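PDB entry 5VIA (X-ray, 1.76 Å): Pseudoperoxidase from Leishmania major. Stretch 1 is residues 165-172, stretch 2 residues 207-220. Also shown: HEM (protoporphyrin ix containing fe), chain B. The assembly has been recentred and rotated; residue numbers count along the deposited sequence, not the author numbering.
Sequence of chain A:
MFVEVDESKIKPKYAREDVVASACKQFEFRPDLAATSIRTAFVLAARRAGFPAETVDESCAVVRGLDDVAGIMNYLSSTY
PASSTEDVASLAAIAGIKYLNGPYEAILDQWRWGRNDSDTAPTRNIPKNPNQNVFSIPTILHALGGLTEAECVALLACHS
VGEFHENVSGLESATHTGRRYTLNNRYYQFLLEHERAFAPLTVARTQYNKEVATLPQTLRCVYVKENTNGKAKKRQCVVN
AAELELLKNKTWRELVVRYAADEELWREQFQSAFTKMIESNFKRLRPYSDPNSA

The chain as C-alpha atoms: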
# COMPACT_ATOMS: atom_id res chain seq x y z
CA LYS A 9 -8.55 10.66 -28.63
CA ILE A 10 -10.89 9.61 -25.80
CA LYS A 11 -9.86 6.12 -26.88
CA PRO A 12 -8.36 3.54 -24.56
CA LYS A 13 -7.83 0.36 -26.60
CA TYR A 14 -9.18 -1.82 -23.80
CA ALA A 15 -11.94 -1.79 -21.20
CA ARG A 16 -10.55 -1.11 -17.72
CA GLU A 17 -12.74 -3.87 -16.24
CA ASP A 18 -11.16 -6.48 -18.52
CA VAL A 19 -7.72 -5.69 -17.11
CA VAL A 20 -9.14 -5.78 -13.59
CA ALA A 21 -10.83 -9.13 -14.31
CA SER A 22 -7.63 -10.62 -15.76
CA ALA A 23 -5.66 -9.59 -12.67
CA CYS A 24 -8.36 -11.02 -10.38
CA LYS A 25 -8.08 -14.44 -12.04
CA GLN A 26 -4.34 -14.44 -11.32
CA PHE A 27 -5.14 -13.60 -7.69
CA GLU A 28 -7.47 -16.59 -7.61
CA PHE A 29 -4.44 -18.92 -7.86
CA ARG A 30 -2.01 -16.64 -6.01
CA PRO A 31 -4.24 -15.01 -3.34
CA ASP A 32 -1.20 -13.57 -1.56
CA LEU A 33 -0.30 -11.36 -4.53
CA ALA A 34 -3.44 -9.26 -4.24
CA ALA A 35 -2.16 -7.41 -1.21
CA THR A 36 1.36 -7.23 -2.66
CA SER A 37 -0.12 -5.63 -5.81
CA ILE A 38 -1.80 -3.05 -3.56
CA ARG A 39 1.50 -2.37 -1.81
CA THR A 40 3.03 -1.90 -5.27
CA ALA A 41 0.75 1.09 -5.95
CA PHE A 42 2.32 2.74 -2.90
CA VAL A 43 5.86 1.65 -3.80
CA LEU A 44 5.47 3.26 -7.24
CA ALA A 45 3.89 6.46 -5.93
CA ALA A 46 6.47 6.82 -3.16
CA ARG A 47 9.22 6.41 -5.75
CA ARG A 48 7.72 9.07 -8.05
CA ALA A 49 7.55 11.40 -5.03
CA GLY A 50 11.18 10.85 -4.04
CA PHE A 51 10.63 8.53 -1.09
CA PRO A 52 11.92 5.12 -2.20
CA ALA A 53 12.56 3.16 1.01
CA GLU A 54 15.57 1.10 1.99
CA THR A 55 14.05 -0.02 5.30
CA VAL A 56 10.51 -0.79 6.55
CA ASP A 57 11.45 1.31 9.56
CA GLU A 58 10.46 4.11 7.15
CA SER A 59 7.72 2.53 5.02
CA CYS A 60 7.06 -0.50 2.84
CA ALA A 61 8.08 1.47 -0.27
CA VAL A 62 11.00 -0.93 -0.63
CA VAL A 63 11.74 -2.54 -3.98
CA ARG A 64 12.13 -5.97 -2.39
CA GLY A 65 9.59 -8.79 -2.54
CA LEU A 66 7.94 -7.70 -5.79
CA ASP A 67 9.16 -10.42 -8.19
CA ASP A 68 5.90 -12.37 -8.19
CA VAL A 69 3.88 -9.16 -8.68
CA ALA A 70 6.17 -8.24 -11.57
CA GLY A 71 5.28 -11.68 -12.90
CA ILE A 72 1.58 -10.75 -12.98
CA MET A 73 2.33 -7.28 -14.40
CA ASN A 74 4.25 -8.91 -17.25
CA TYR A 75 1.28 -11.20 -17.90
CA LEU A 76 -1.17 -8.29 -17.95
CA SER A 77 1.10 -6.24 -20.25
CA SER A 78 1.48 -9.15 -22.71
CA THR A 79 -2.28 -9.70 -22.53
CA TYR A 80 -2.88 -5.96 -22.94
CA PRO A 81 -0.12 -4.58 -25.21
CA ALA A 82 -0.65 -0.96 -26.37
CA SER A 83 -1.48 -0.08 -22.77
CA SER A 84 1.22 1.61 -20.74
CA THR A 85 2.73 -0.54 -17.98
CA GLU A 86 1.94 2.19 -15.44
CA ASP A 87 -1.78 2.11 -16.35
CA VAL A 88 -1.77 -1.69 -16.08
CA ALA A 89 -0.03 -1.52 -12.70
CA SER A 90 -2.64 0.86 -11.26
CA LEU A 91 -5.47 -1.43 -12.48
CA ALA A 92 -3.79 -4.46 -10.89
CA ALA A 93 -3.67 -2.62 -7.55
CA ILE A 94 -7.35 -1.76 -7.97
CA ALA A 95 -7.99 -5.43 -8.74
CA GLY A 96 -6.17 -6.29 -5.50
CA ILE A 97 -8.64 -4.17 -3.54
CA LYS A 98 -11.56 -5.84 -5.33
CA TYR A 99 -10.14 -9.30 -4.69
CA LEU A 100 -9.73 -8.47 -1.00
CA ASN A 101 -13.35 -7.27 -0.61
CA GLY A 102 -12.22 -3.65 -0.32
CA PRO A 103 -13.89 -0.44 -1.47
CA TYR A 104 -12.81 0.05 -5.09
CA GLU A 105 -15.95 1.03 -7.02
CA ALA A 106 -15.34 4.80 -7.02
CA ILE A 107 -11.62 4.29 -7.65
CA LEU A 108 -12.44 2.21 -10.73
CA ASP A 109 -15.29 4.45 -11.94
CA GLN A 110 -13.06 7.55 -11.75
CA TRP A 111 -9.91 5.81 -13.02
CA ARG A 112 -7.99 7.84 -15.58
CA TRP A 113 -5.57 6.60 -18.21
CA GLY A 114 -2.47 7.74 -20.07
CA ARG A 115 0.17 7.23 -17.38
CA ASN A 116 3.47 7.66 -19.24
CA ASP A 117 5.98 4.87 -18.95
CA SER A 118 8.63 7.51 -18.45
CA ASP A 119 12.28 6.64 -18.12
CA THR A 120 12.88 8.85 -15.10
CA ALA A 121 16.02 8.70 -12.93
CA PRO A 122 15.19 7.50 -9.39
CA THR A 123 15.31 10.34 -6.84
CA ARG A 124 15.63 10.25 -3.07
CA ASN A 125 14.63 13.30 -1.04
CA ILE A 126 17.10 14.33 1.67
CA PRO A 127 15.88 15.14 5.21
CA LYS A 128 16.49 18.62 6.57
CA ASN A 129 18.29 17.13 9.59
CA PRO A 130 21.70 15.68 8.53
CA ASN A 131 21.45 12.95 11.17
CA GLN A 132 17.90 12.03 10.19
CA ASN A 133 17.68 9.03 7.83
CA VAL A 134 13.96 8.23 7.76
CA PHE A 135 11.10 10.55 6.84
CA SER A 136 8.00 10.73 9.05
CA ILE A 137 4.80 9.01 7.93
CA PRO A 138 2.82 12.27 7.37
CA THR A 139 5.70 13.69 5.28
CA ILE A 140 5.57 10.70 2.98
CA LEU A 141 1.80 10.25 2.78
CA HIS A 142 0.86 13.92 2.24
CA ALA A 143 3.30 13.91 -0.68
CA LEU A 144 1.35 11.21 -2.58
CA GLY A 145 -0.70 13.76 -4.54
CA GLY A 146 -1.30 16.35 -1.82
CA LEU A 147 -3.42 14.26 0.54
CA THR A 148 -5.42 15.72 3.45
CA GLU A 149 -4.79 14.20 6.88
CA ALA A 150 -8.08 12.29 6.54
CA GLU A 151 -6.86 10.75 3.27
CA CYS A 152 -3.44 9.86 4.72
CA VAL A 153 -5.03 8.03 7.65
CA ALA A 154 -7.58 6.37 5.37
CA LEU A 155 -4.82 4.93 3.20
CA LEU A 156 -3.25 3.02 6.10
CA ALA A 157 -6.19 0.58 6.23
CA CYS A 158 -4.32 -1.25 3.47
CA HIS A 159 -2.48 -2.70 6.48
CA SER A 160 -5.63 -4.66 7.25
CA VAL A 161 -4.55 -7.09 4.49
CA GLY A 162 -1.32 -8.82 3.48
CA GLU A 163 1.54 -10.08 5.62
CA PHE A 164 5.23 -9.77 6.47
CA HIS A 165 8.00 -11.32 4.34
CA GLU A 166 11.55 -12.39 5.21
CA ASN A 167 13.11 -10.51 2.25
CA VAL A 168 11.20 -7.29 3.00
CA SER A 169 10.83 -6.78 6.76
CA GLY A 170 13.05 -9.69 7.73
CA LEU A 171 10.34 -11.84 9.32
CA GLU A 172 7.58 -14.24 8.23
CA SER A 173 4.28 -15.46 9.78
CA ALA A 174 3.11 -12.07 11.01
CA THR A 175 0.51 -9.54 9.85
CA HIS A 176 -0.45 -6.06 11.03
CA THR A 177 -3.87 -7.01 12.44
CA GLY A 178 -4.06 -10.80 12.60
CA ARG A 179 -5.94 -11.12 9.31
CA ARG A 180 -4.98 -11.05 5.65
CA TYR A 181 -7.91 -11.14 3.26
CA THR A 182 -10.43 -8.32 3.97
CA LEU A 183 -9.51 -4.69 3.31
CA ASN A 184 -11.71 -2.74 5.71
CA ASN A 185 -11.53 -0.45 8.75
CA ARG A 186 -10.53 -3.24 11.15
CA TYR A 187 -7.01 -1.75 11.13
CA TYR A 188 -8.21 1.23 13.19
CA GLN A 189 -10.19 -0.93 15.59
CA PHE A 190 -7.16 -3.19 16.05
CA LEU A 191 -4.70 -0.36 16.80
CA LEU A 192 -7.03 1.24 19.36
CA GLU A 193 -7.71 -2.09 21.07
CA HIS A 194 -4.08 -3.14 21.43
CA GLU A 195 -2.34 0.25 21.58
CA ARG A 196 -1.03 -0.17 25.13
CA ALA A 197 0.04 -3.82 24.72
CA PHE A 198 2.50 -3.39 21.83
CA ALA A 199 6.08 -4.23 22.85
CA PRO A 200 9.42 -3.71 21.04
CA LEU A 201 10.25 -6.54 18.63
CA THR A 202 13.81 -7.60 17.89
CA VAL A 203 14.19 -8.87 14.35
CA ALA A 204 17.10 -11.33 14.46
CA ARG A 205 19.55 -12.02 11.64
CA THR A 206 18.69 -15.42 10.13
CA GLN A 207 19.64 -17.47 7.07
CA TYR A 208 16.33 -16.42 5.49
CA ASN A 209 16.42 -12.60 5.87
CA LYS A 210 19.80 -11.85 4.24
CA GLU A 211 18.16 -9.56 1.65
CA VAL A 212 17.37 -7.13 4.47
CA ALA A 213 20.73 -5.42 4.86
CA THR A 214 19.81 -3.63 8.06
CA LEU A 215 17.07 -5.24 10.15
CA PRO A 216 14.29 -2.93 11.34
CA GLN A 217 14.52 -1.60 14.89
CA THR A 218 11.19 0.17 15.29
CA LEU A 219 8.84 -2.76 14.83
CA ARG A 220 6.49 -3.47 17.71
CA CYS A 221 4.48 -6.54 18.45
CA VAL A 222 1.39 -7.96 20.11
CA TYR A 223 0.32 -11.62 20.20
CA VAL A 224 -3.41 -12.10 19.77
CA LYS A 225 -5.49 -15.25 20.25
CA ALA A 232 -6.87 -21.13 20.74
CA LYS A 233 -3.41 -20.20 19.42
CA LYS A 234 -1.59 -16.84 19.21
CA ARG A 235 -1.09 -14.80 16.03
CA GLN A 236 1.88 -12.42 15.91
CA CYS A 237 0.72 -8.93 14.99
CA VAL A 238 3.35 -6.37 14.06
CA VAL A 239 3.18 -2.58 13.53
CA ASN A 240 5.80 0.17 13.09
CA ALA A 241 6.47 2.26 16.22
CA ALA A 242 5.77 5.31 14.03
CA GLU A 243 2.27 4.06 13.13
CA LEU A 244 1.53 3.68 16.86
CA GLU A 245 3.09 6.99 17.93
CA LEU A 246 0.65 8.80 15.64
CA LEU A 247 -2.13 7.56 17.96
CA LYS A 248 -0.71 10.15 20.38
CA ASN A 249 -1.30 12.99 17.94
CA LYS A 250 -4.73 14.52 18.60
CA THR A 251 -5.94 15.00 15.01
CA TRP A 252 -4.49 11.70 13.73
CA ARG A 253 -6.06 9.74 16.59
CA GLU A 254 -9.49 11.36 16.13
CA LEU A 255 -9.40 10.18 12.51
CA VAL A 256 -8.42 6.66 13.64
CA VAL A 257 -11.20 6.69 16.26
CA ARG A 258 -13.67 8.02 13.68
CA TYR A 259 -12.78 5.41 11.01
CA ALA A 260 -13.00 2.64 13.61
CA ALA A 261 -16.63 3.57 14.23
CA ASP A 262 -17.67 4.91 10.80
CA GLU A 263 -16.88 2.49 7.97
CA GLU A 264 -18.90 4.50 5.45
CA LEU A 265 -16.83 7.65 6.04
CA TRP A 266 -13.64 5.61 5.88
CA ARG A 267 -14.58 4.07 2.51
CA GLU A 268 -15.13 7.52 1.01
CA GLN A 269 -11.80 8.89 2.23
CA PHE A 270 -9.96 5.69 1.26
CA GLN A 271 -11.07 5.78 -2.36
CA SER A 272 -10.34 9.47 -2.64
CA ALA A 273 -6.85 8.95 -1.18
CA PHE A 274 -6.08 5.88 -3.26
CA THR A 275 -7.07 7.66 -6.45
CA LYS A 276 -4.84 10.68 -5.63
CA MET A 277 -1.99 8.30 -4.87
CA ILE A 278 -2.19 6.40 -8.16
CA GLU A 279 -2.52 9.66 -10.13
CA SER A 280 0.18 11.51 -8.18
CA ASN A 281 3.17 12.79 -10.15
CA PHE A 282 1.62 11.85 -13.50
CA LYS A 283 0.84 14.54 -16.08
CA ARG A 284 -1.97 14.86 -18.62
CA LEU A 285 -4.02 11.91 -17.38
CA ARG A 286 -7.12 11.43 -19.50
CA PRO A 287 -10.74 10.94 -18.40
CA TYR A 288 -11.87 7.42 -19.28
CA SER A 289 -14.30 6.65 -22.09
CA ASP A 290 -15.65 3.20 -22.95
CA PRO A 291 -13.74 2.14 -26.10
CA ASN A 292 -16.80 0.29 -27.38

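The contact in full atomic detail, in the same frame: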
# COMPACT_ATOMS: atom_id res chain seq x y z
N HIS A 165 7.13 -10.39 5.07
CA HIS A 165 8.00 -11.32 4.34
C HIS A 165 9.46 -11.21 4.78
O HIS A 165 9.94 -10.13 5.16
CB HIS A 165 7.88 -11.07 2.83
CG HIS A 165 6.48 -11.15 2.32
ND1 HIS A 165 5.55 -10.15 2.52
CD2 HIS A 165 5.82 -12.13 1.65
CE1 HIS A 165 4.40 -10.49 1.98
NE2 HIS A 165 4.54 -11.70 1.44
N GLU A 166 10.17 -12.33 4.71
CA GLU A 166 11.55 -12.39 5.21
C GLU A 166 12.52 -11.53 4.39
O GLU A 166 13.51 -11.03 4.93
CB GLU A 166 12.03 -13.85 5.30
CG GLU A 166 12.25 -14.34 6.75
CD GLU A 166 11.96 -15.82 6.92
OE1 GLU A 166 11.52 -16.45 5.93
OE2 GLU A 166 12.17 -16.36 8.03
N ASN A 167 12.24 -11.34 3.10
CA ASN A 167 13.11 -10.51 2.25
C ASN A 167 12.71 -9.04 2.17
O ASN A 167 13.33 -8.26 1.44
CB ASN A 167 13.27 -11.12 0.85
CG ASN A 167 11.95 -11.24 0.10
OD1 ASN A 167 10.88 -11.05 0.68
ND2 ASN A 167 12.02 -11.59 -1.18
N VAL A 168 11.67 -8.67 2.93
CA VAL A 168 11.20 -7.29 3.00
C VAL A 168 11.42 -6.72 4.41
O VAL A 168 12.28 -5.86 4.61
CB VAL A 168 9.72 -7.20 2.62
CG1 VAL A 168 9.22 -5.74 2.65
CG2 VAL A 168 9.50 -7.82 1.24
N SER A 169 10.67 -7.22 5.38
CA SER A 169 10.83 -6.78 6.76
C SER A 169 11.85 -7.60 7.53
O SER A 169 12.40 -7.14 8.53
CB SER A 169 9.49 -6.82 7.50
OG SER A 169 8.56 -5.98 6.86
N GLY A 170 12.09 -8.82 7.08
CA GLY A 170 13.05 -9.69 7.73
C GLY A 170 12.40 -10.76 8.60
O GLY A 170 13.10 -11.51 9.30
N LEU A 171 11.07 -10.82 8.57
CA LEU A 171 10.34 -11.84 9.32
C LEU A 171 9.12 -12.33 8.54
O LEU A 171 8.63 -11.65 7.64
CB LEU A 171 9.92 -11.31 10.69
CG LEU A 171 9.00 -10.09 10.56
CD1 LEU A 171 7.66 -10.31 11.21
CD2 LEU A 171 9.65 -8.84 11.13
N GLU A 172 8.64 -13.51 8.92
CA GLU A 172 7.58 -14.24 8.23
C GLU A 172 6.51 -14.56 9.28
O GLU A 172 6.78 -14.43 10.48
CB GLU A 172 8.23 -15.53 7.71
CG GLU A 172 7.35 -16.62 7.12
CD GLU A 172 8.16 -17.51 6.20
OE1 GLU A 172 8.30 -18.72 6.47
OE2 GLU A 172 8.66 -16.97 5.19
N GLN A 207 19.22 -17.02 8.40
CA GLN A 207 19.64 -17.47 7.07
C GLN A 207 18.60 -17.13 6.00
O GLN A 207 18.87 -17.26 4.81
CB GLN A 207 19.95 -18.97 7.08
CG GLN A 207 18.84 -19.88 6.54
CD GLN A 207 19.30 -21.32 6.37
OE1 GLN A 207 19.04 -21.96 5.35
NE2 GLN A 207 19.98 -21.86 7.39
N TYR A 208 17.43 -16.67 6.42
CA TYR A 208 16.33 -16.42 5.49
C TYR A 208 16.07 -14.93 5.24
O TYR A 208 15.32 -14.59 4.31
CB TYR A 208 15.05 -17.10 5.98
CG TYR A 208 15.24 -18.56 6.31
CD1 TYR A 208 15.25 -19.52 5.30
CD2 TYR A 208 15.43 -18.97 7.61
CE1 TYR A 208 15.44 -20.86 5.60
CE2 TYR A 208 15.62 -20.31 7.92
CZ TYR A 208 15.63 -21.25 6.91
OH TYR A 208 15.82 -22.59 7.20
N ASN A 209 16.66 -14.04 6.04
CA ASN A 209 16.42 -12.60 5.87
C ASN A 209 17.65 -11.80 5.40
O ASN A 209 17.75 -10.59 5.65
CB ASN A 209 15.79 -11.96 7.12
CG ASN A 209 16.70 -12.03 8.36
OD1 ASN A 209 17.90 -12.25 8.25
ND2 ASN A 209 16.11 -11.81 9.54
N LYS A 210 18.56 -12.47 4.70
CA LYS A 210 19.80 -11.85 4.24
C LYS A 210 19.59 -10.69 3.27
O LYS A 210 20.48 -9.86 3.13
CB LYS A 210 20.71 -12.89 3.59
CG LYS A 210 21.21 -13.97 4.53
CD LYS A 210 21.70 -15.19 3.75
CE LYS A 210 23.11 -15.57 4.14
NZ LYS A 210 24.08 -14.54 3.67
N GLU A 211 18.44 -10.65 2.60
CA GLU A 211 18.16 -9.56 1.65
C GLU A 211 17.89 -8.24 2.37
O GLU A 211 17.91 -7.17 1.75
CB GLU A 211 16.94 -9.90 0.78
CG GLU A 211 17.18 -10.88 -0.35
CD GLU A 211 16.07 -10.81 -1.39
OE1 GLU A 211 15.56 -9.69 -1.65
OE2 GLU A 211 15.71 -11.87 -1.95
N VAL A 212 17.60 -8.32 3.66
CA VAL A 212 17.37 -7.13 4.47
C VAL A 212 18.70 -6.75 5.12
O VAL A 212 19.12 -7.35 6.10
CB VAL A 212 16.25 -7.37 5.50
CG1 VAL A 212 15.93 -6.10 6.28
CG2 VAL A 212 15.00 -7.88 4.80
N ALA A 213 19.36 -5.76 4.52
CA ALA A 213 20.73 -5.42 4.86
C ALA A 213 20.84 -4.95 6.30
O ALA A 213 21.77 -5.32 7.02
CB ALA A 213 21.24 -4.33 3.92
N THR A 214 19.88 -4.12 6.70
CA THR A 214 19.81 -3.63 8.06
C THR A 214 18.41 -3.95 8.60
O THR A 214 17.41 -3.47 8.09
CB THR A 214 20.13 -2.11 8.13
OG1 THR A 214 19.80 -1.60 9.43
CG2 THR A 214 19.36 -1.33 7.06
N LEU A 215 18.36 -4.80 9.62
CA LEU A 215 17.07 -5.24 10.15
C LEU A 215 16.36 -4.10 10.87
O LEU A 215 16.99 -3.27 11.51
CB LEU A 215 17.27 -6.44 11.08
CG LEU A 215 17.78 -7.67 10.33
CD1 LEU A 215 18.15 -8.77 11.28
CD2 LEU A 215 16.73 -8.15 9.35
N PRO A 216 15.02 -4.06 10.76
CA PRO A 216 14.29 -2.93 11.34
C PRO A 216 14.34 -2.94 12.87
O PRO A 216 14.39 -4.02 13.50
CB PRO A 216 12.86 -3.13 10.82
CG PRO A 216 12.76 -4.53 10.40
CD PRO A 216 14.14 -4.98 10.02
N GLN A 217 14.34 -1.75 13.46
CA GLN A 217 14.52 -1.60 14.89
C GLN A 217 13.30 -0.98 15.56
O GLN A 217 13.25 -0.90 16.79
CB GLN A 217 15.74 -0.71 15.16
CG GLN A 217 17.03 -1.15 14.47
CD GLN A 217 18.21 -0.26 14.82
OE1 GLN A 217 18.04 0.84 15.36
NE2 GLN A 217 19.42 -0.74 14.53
N THR A 218 12.33 -0.56 14.76
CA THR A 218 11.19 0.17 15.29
C THR A 218 9.92 -0.66 15.23
O THR A 218 8.82 -0.15 15.47
CB THR A 218 10.94 1.48 14.51
OG1 THR A 218 10.29 1.16 13.27
CG2 THR A 218 12.26 2.19 14.21
N LEU A 219 10.04 -1.93 14.88
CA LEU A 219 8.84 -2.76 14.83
C LEU A 219 8.36 -3.08 16.23
O LEU A 219 9.17 -3.28 17.15
CB LEU A 219 9.06 -4.04 14.02
CG LEU A 219 9.41 -3.89 12.54
CD1 LEU A 219 9.50 -5.27 11.89
CD2 LEU A 219 8.43 -3.01 11.78
N ARG A 220 7.05 -3.08 16.42
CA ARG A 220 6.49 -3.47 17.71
C ARG A 220 5.45 -4.56 17.50
O ARG A 220 4.96 -4.76 16.39
CB ARG A 220 5.90 -2.27 18.45
CG ARG A 220 6.94 -1.20 18.82
CD ARG A 220 6.38 -0.25 19.87
NE ARG A 220 7.18 0.96 20.03
CZ ARG A 220 6.65 2.17 20.22
NH1 ARG A 220 5.33 2.33 20.26
NH2 ARG A 220 7.43 3.24 20.36
CHA HEM B . 3.03 -4.15 4.16
CHB HEM B . 4.92 -0.58 6.89
CHC HEM B . 2.54 2.59 4.09
CHD HEM B . 0.11 -1.00 1.87
C1A HEM B . 3.79 -3.45 5.06
C2A HEM B . 4.81 -4.03 5.91
C3A HEM B . 5.33 -3.07 6.65
C4A HEM B . 4.66 -1.81 6.32
CMA HEM B . 6.46 -3.23 7.69
CAA HEM B . 5.24 -5.52 5.89
CBA HEM B . 6.09 -5.63 4.61
CGA HEM B . 6.62 -7.03 4.38
O1A HEM B . 7.39 -7.53 5.24
O2A HEM B . 6.30 -7.63 3.32
C1B HEM B . 4.47 0.62 6.37
C2B HEM B . 4.78 1.94 6.84
C3B HEM B . 4.15 2.84 6.07
C4B HEM B . 3.37 2.09 5.08
CMB HEM B . 5.71 2.26 8.02
CAB HEM B . 4.25 4.37 6.27
CBB HEM B . 4.10 5.24 5.26
C1C HEM B . 1.67 1.92 3.25
C2C HEM B . 0.73 2.51 2.30
C3C HEM B . 0.06 1.50 1.68
C4C HEM B . 0.56 0.25 2.24
CMC HEM B . 0.59 4.04 2.06
CAC HEM B . -1.02 1.48 0.58
CBC HEM B . -1.41 2.57 -0.09
C1D HEM B . 0.65 -2.19 2.29
C2D HEM B . 0.19 -3.51 1.89
C3D HEM B . 1.10 -4.49 2.60
C4D HEM B . 2.02 -3.67 3.36
CMD HEM B . -0.98 -3.84 0.93
CAD HEM B . 1.06 -6.04 2.51
CBD HEM B . 1.94 -6.38 1.30
CGD HEM B . 2.05 -7.88 1.09
O1D HEM B . 2.90 -8.31 0.26
O2D HEM B . 1.28 -8.62 1.75
NA HEM B . 3.71 -2.09 5.35
NB HEM B . 3.60 0.74 5.30
NC HEM B . 1.53 0.53 3.18
ND HEM B . 1.72 -2.33 3.17
FE HEM B . 2.71 -0.79 4.24

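How do two stretches without helix meet? The first coils around one carbonyl: His-165 O accepts from Val-168 N and Gly-170 N, each at 3.2 Å, and weakly from Ser-169 N. In the second stretch, Asn-209 to Val-212 forms a type I turn closed by Val-212 N to Asn-209 O at 3.0 Å. The CA atoms come nearest at Gly-170 CA and Asn-209 CA, 4.8 Å apart.

What ties them together? One hydrogen bond does, from Asn-209 ND2 to Gly-170 O, 3.0 Å and nearly straight; chi1 of 63° (p) brings the amide there. Gly-170 suits this place twice over: a CB would clash with Leu-215 CD2, and its phi of 103° would jam that CB against the preceding carbonyl.

What fills the remaining space? Val-212, in the t rotamer, sets CG2 against the coil, 3.4 Å from Val-168 O and 3.5 Å from Glu-166 O; its compact branch fits among backbone atoms. Farther along, Leu-171 CD2 meets Leu-219 CD1 at 3.7 Å. Pro-216 CD packs 3.1 Å from Ser-169 O, a buried carbonyl left without a hydrogen-bonding partner.

What else does the coil hold? The heme propionate: His-165 ND1 binds HEM O2A at 2.7 Å, and Ser-169 OG binds HEM O1A at 2.5 Å.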